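6-phospho-beta-d glycosidase (Streptococcus pyogenes, PDB 5FOO) binds 6-phosphocyclophellitol in its active-site pocket and, as a family 1 glycoside hydrolase, probably hydrolyses 6-phospho-beta-glucosides. Local coordinates at residues L223-A231 against Y342-M353. The protein carries 1 engineered substitution. Residues are numbered along the deposited sequence; the frame is centred on the assembly and turned at random.
Sequences LNLTPAYPA and YPEAVYDIAIKM
Leu225 and Pro227 sit on one flank of helix 344-356, just where the chain leaves barrel strand 218-224 of the (beta/alpha)8 TIM barrel; this is the helix that leads into the seventh barrel strand, 362-367. The strand's last residue or so, Asn224, hydrogen-bonds through ND2 to Glu165 of the ligand pocket, and the Thr226 side chain is about 10 Å from the bound 6-phosphocyclophellitol, so the contact lies close behind that site. The most buried part is at Leu225. With CG anti to the backbone N (chi1 -151°), the branch turns toward the helix, and CD2 meets SD of Met353 at 3.6 Å. The Met353 chain folds back so that its CG also lies against this methyl. One turn back along the helix, CG1 of Ile349 lies 3.4 Å from the backbone O of Leu225, while its CG2 branch packs on Leu225 CB. Leu296, from the barrel strand between 218-224 and 362-367, touches all three and completes a buried apolar layer. Lys352 borders it on the outside, its CG near Leu225 CG and its amine end leading away. Pro227 comes next, its ring crossing Asp348 at about a right angle with CG 4.0 Å from Asp348 CB, and CD resting against Ala345 CB and Ile349 CG1.

Tyr229, Tyr342 and Asp348 form a less buried, more polar end, yet one closely fitted around the Tyr229 hydroxyl. CB of Pro227 lies over one face of the Tyr229 ring, which meets that of Tyr342 obliquely, planes 84° apart. The hydroxyl lies at the Tyr342 edge, 3.5 Å from CE2. Tyr229 OH also passes 3.2 Å from CA of buried Ala345 and donates a 2.7 Å hydrogen bond to the anti lone pair of Asp348 OD2.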
ATOM      1  N   LEU A 223       0.609   3.284  -5.295  1.00 25.77           N
ATOM      2  CA  LEU A 223      -0.538   2.996  -6.127  1.00 28.25           C
ATOM      3  C   LEU A 223      -0.452   1.582  -6.683  1.00 32.86           C
ATOM      4  O   LEU A 223       0.498   0.896  -6.390  1.00 28.25           O
ATOM      5  CB  LEU A 223      -0.678   4.014  -7.248  1.00 26.81           C
ATOM      6  CG  LEU A 223      -0.806   5.463  -6.852  1.00 25.27           C
ATOM      7  CD1 LEU A 223      -0.976   6.317  -8.083  1.00 27.28           C
ATOM      8  CD2 LEU A 223      -1.947   5.726  -5.888  1.00 24.73           C
ATOM      9  N   ASN A 224      -1.513   1.129  -7.376  1.00 47.17           N
ATOM     10  CA  ASN A 224      -1.544  -0.143  -8.159  1.00 40.46           C
ATOM     11  C   ASN A 224      -1.538   0.188  -9.639  1.00 44.75           C
ATOM     12  O   ASN A 224      -2.282   1.080 -10.139  1.00 45.99           O
ATOM     13  CB  ASN A 224      -2.795  -0.939  -7.857  1.00 46.21           C
ATOM     14  CG  ASN A 224      -2.616  -1.925  -6.681  1.00 54.82           C
ATOM     15  OD1 ASN A 224      -2.188  -3.090  -6.882  1.00 52.60           O
ATOM     16  ND2 ASN A 224      -3.010  -1.491  -5.450  1.00 47.07           N
ATOM     17  N   LEU A 225      -0.684  -0.487 -10.375  1.00 35.47           N
ATOM     18  CA  LEU A 225      -0.774  -0.385 -11.811  1.00 40.50           C
ATOM     19  C   LEU A 225      -1.034  -1.800 -12.393  1.00 33.80           C
ATOM     20  O   LEU A 225      -0.755  -2.056 -13.556  1.00 36.49           O
ATOM     21  CB  LEU A 225       0.491   0.290 -12.343  1.00 43.19           C
ATOM     22  CG  LEU A 225       0.571   1.145 -13.608  1.00 42.71           C
ATOM     23  CD1 LEU A 225      -0.532   2.162 -13.809  1.00 43.00           C
ATOM     24  CD2 LEU A 225       1.902   1.860 -13.567  1.00 49.05           C
ATOM     25  N   THR A 226      -1.583  -2.686 -11.580  1.00 36.11           N
ATOM     26  CA  THR A 226      -1.919  -4.067 -12.023  1.00 39.59           C
ATOM     27  C   THR A 226      -2.776  -4.029 -13.305  1.00 36.30           C
ATOM     28  O   THR A 226      -3.758  -3.359 -13.318  1.00 34.04           O
ATOM     29  CB  THR A 226      -2.605  -4.819 -10.892  1.00 41.10           C
ATOM     30  OG1 THR A 226      -1.745  -4.831  -9.732  1.00 40.84           O
ATOM     31  CG2 THR A 226      -2.968  -6.292 -11.304  1.00 46.01           C
ATOM     32  N   PRO A 227      -2.333  -4.638 -14.422  1.00 32.46           N
ATOM     33  CA  PRO A 227      -3.162  -4.627 -15.575  1.00 35.09           C
ATOM     34  C   PRO A 227      -4.518  -5.344 -15.336  1.00 34.80           C
ATOM     35  O   PRO A 227      -4.577  -6.271 -14.518  1.00 30.47           O
ATOM     36  CB  PRO A 227      -2.358  -5.438 -16.597  1.00 37.66           C
ATOM     37  CG  PRO A 227      -0.953  -5.296 -16.145  1.00 39.17           C
ATOM     38  CD  PRO A 227      -1.120  -5.424 -14.655  1.00 35.97           C
ATOM     39  N   ALA A 228      -5.569  -4.875 -16.013  1.00 30.67           N
ATOM     40  CA  ALA A 228      -6.886  -5.573 -16.025  1.00 33.71           C
ATOM     41  C   ALA A 228      -6.920  -6.329 -17.349  1.00 32.46           C
ATOM     42  O   ALA A 228      -7.258  -5.763 -18.384  1.00 30.90           O
ATOM     43  CB  ALA A 228      -8.007  -4.558 -15.903  1.00 35.90           C
ATOM     44  N   TYR A 229      -6.410  -7.567 -17.346  1.00 31.96           N
ATOM     45  CA  TYR A 229      -6.221  -8.298 -18.601  1.00 32.49           C
ATOM     46  C   TYR A 229      -7.612  -8.716 -19.129  1.00 34.75           C
ATOM     47  O   TYR A 229      -8.366  -9.319 -18.376  1.00 33.74           O
ATOM     48  CB  TYR A 229      -5.362  -9.570 -18.405  1.00 32.54           C
ATOM     49  CG  TYR A 229      -3.901  -9.336 -18.047  1.00 31.27           C
ATOM     50  CD1 TYR A 229      -3.066  -8.524 -18.850  1.00 33.57           C
ATOM     51  CD2 TYR A 229      -3.353  -9.948 -16.973  1.00 30.05           C
ATOM     52  CE1 TYR A 229      -1.721  -8.360 -18.542  1.00 31.10           C
ATOM     53  CE2 TYR A 229      -2.030  -9.790 -16.641  1.00 32.75           C
ATOM     54  CZ  TYR A 229      -1.220  -9.004 -17.415  1.00 31.87           C
ATOM     55  OH  TYR A 229       0.066  -8.879 -17.001  1.00 30.56           O
ATOM     56  N   PRO A 230      -7.939  -8.404 -20.410  1.00 34.36           N
ATOM     57  CA  PRO A 230      -9.254  -8.774 -20.942  1.00 32.14           C
ATOM     58  C   PRO A 230      -9.382 -10.263 -21.090  1.00 35.03           C
ATOM     59  O   PRO A 230      -8.403 -10.922 -21.408  1.00 29.80           O
ATOM     60  CB  PRO A 230      -9.265  -8.117 -22.287  1.00 31.60           C
ATOM     61  CG  PRO A 230      -7.801  -8.027 -22.691  1.00 30.62           C
ATOM     62  CD  PRO A 230      -7.125  -7.664 -21.403  1.00 31.91           C
ATOM     63  N   ALA A 231     -10.568 -10.820 -20.834  1.00 35.15           N
ATOM     64  CA  ALA A 231     -10.776 -12.256 -21.057  1.00 33.96           C
ATOM     65  C   ALA A 231     -10.505 -12.739 -22.505  1.00 33.78           C
ATOM     66  O   ALA A 231     -10.058 -13.883 -22.711  1.00 37.01           O
ATOM     67  CB  ALA A 231     -12.188 -12.656 -20.664  1.00 38.22           C
ATOM     68  N   TYR A 342       0.980 -14.719 -11.520  1.00 30.48           N
ATOM     69  CA  TYR A 342       1.350 -14.318 -12.881  1.00 32.14           C
ATOM     70  C   TYR A 342       2.461 -13.197 -12.830  1.00 31.25           C
ATOM     71  O   TYR A 342       2.164 -12.015 -12.981  1.00 28.34           O
ATOM     72  CB  TYR A 342       0.071 -13.823 -13.615  1.00 32.61           C
ATOM     73  CG  TYR A 342       0.277 -13.715 -15.076  1.00 31.43           C
ATOM     74  CD1 TYR A 342       0.473 -14.868 -15.871  1.00 30.71           C
ATOM     75  CD2 TYR A 342       0.363 -12.470 -15.675  1.00 31.07           C
ATOM     76  CE1 TYR A 342       0.704 -14.754 -17.240  1.00 30.26           C
ATOM     77  CE2 TYR A 342       0.540 -12.358 -17.027  1.00 28.24           C
ATOM     78  CZ  TYR A 342       0.754 -13.486 -17.786  1.00 31.52           C
ATOM     79  OH  TYR A 342       1.031 -13.264 -19.102  1.00 33.11           O
ATOM     80  N   PRO A 343       3.718 -13.578 -12.560  1.00 32.56           N
ATOM     81  CA  PRO A 343       4.835 -12.593 -12.412  1.00 30.17           C
ATOM     82  C   PRO A 343       5.158 -11.723 -13.640  1.00 28.83           C
ATOM     83  O   PRO A 343       5.775 -10.674 -13.511  1.00 29.70           O
ATOM     84  CB  PRO A 343       6.037 -13.496 -12.050  1.00 30.43           C
ATOM     85  CG  PRO A 343       5.706 -14.828 -12.623  1.00 32.64           C
ATOM     86  CD  PRO A 343       4.211 -14.965 -12.395  1.00 29.93           C
ATOM     87  N   GLU A 344       4.705 -12.130 -14.796  1.00 26.27           N
ATOM     88  CA  GLU A 344       4.882 -11.396 -16.021  1.00 31.24           C
ATOM     89  C   GLU A 344       4.237 -10.079 -15.930  1.00 31.07           C
ATOM     90  O   GLU A 344       4.644  -9.144 -16.608  1.00 29.36           O
ATOM     91  CB  GLU A 344       4.278 -12.136 -17.190  1.00 34.70           C
ATOM     92  CG  GLU A 344       4.967 -13.441 -17.522  1.00 42.41           C
ATOM     93  CD  GLU A 344       4.388 -14.718 -16.849  1.00 43.56           C
ATOM     94  OE1 GLU A 344       3.856 -14.675 -15.686  1.00 37.50           O
ATOM     95  OE2 GLU A 344       4.509 -15.774 -17.517  1.00 42.38           O
ATOM     96  N   ALA A 345       3.205  -9.983 -15.112  1.00 26.88           N
ATOM     97  CA  ALA A 345       2.561  -8.686 -14.929  1.00 30.88           C
ATOM     98  C   ALA A 345       3.527  -7.595 -14.444  1.00 26.52           C
ATOM     99  O   ALA A 345       3.310  -6.418 -14.698  1.00 27.71           O
ATOM    100  CB  ALA A 345       1.366  -8.780 -13.966  1.00 27.60           C
ATOM    101  N   VAL A 346       4.564  -7.979 -13.709  1.00 29.33           N
ATOM    102  CA  VAL A 346       5.575  -6.985 -13.263  1.00 25.71           C
ATOM    103  C   VAL A 346       6.266  -6.298 -14.416  1.00 26.25           C
ATOM    104  O   VAL A 346       6.497  -5.116 -14.351  1.00 26.43           O
ATOM    105  CB  VAL A 346       6.613  -7.618 -12.400  1.00 28.21           C
ATOM    106  CG1 VAL A 346       7.715  -6.588 -12.028  1.00 28.33           C
ATOM    107  CG2 VAL A 346       5.959  -8.163 -11.141  1.00 27.79           C
ATOM    108  N   TYR A 347       6.580  -7.055 -15.472  1.00 28.85           N
ATOM    109  CA  TYR A 347       7.168  -6.509 -16.679  1.00 27.92           C
ATOM    110  C   TYR A 347       6.172  -5.584 -17.331  1.00 31.20           C
ATOM    111  O   TYR A 347       6.502  -4.424 -17.673  1.00 29.71           O
ATOM    112  CB  TYR A 347       7.581  -7.646 -17.639  1.00 31.17           C
ATOM    113  CG  TYR A 347       8.063  -7.182 -18.997  1.00 33.68           C
ATOM    114  CD1 TYR A 347       9.382  -6.694 -19.209  1.00 33.09           C
ATOM    115  CD2 TYR A 347       7.226  -7.228 -20.075  1.00 33.96           C
ATOM    116  CE1 TYR A 347       9.806  -6.280 -20.474  1.00 29.87           C
ATOM    117  CE2 TYR A 347       7.630  -6.780 -21.312  1.00 33.18           C
ATOM    118  CZ  TYR A 347       8.908  -6.327 -21.499  1.00 33.39           C
ATOM    119  OH  TYR A 347       9.177  -5.921 -22.760  1.00 43.16           O
ATOM    120  N   ASP A 348       4.919  -6.035 -17.455  1.00 27.94           N
ATOM    121  CA  ASP A 348       3.887  -5.151 -18.042  1.00 27.85           C
ATOM    122  C   ASP A 348       3.736  -3.821 -17.314  1.00 24.58           C
ATOM    123  O   ASP A 348       3.564  -2.802 -17.962  1.00 23.78           O
ATOM    124  CB  ASP A 348       2.506  -5.827 -18.166  1.00 31.21           C
ATOM    125  CG  ASP A 348       2.523  -7.040 -19.139  1.00 35.96           C
ATOM    126  OD1 ASP A 348       3.352  -7.108 -20.058  1.00 40.27           O
ATOM    127  OD2 ASP A 348       1.718  -7.957 -18.956  1.00 39.32           O
ATOM    128  N   ILE A 349       3.771  -3.845 -15.985  1.00 25.13           N
ATOM    129  CA  ILE A 349       3.753  -2.613 -15.190  1.00 26.65           C
ATOM    130  C   ILE A 349       4.998  -1.728 -15.543  1.00 28.41           C
ATOM    131  O   ILE A 349       4.912  -0.507 -15.679  1.00 26.83           O
ATOM    132  CB  ILE A 349       3.743  -2.985 -13.707  1.00 24.86           C
ATOM    133  CG1 ILE A 349       2.329  -3.543 -13.310  1.00 27.76           C
ATOM    134  CG2 ILE A 349       4.079  -1.831 -12.823  1.00 26.91           C
ATOM    135  CD1 ILE A 349       2.310  -4.192 -11.933  1.00 25.27           C
ATOM    136  N   ALA A 350       6.138  -2.378 -15.677  1.00 27.77           N
ATOM    137  CA  ALA A 350       7.393  -1.661 -15.931  1.00 30.13           C
ATOM    138  C   ALA A 350       7.348  -0.960 -17.279  1.00 28.73           C
ATOM    139  O   ALA A 350       7.737   0.206 -17.367  1.00 30.16           O
ATOM    140  CB  ALA A 350       8.581  -2.617 -15.821  1.00 27.16           C
ATOM    141  N   ILE A 351       6.784  -1.642 -18.277  1.00 29.17           N
ATOM    142  CA  ILE A 351       6.633  -1.099 -19.626  1.00 30.26           C
ATOM    143  C   ILE A 351       5.622   0.046 -19.642  1.00 35.68           C
ATOM    144  O   ILE A 351       5.776   1.053 -20.389  1.00 32.12           O
ATOM    145  CB  ILE A 351       6.264  -2.242 -20.604  1.00 34.32           C
ATOM    146  CG1 ILE A 351       7.405  -3.282 -20.693  1.00 34.07           C
ATOM    147  CG2 ILE A 351       5.884  -1.754 -22.009  1.00 33.31           C
ATOM    148  CD1 ILE A 351       8.723  -2.711 -21.132  1.00 35.28           C
ATOM    149  N   LYS A 352       4.579  -0.079 -18.822  1.00 33.58           N
ATOM    150  CA  LYS A 352       3.561   0.966 -18.741  1.00 33.87           C
ATOM    151  C   LYS A 352       4.181   2.229 -18.180  1.00 30.76           C
ATOM    152  O   LYS A 352       3.864   3.289 -18.621  1.00 28.21           O
ATOM    153  CB  LYS A 352       2.430   0.499 -17.782  1.00 38.82           C
ATOM    154  CG  LYS A 352       1.168   1.314 -17.815  1.00 43.95           C
ATOM    155  CD  LYS A 352       0.218   0.841 -18.909  1.00 48.82           C
ATOM    156  CE  LYS A 352      -0.917   1.854 -19.090  1.00 53.59           C
ATOM    157  NZ  LYS A 352      -1.777   1.492 -20.242  1.00 57.28           N
ATOM    158  N   MET A 353       4.995   2.099 -17.132  1.00 30.88           N
ATOM    159  CA  MET A 353       5.682   3.257 -16.515  1.00 30.23           C
ATOM    160  C   MET A 353       6.576   3.939 -17.551  1.00 31.42           C
ATOM    161  O   MET A 353       6.555   5.181 -17.717  1.00 28.24           O
ATOM    162  CB  MET A 353       6.506   2.831 -15.306  1.00 28.70           C
ATOM    163  CG  MET A 353       5.674   2.587 -14.063  1.00 28.25           C
ATOM    164  SD  MET A 353       4.744   4.056 -13.582  1.00 31.29           S
ATOM    165  CE  MET A 353       5.958   5.312 -13.315  1.00 32.16           C
TER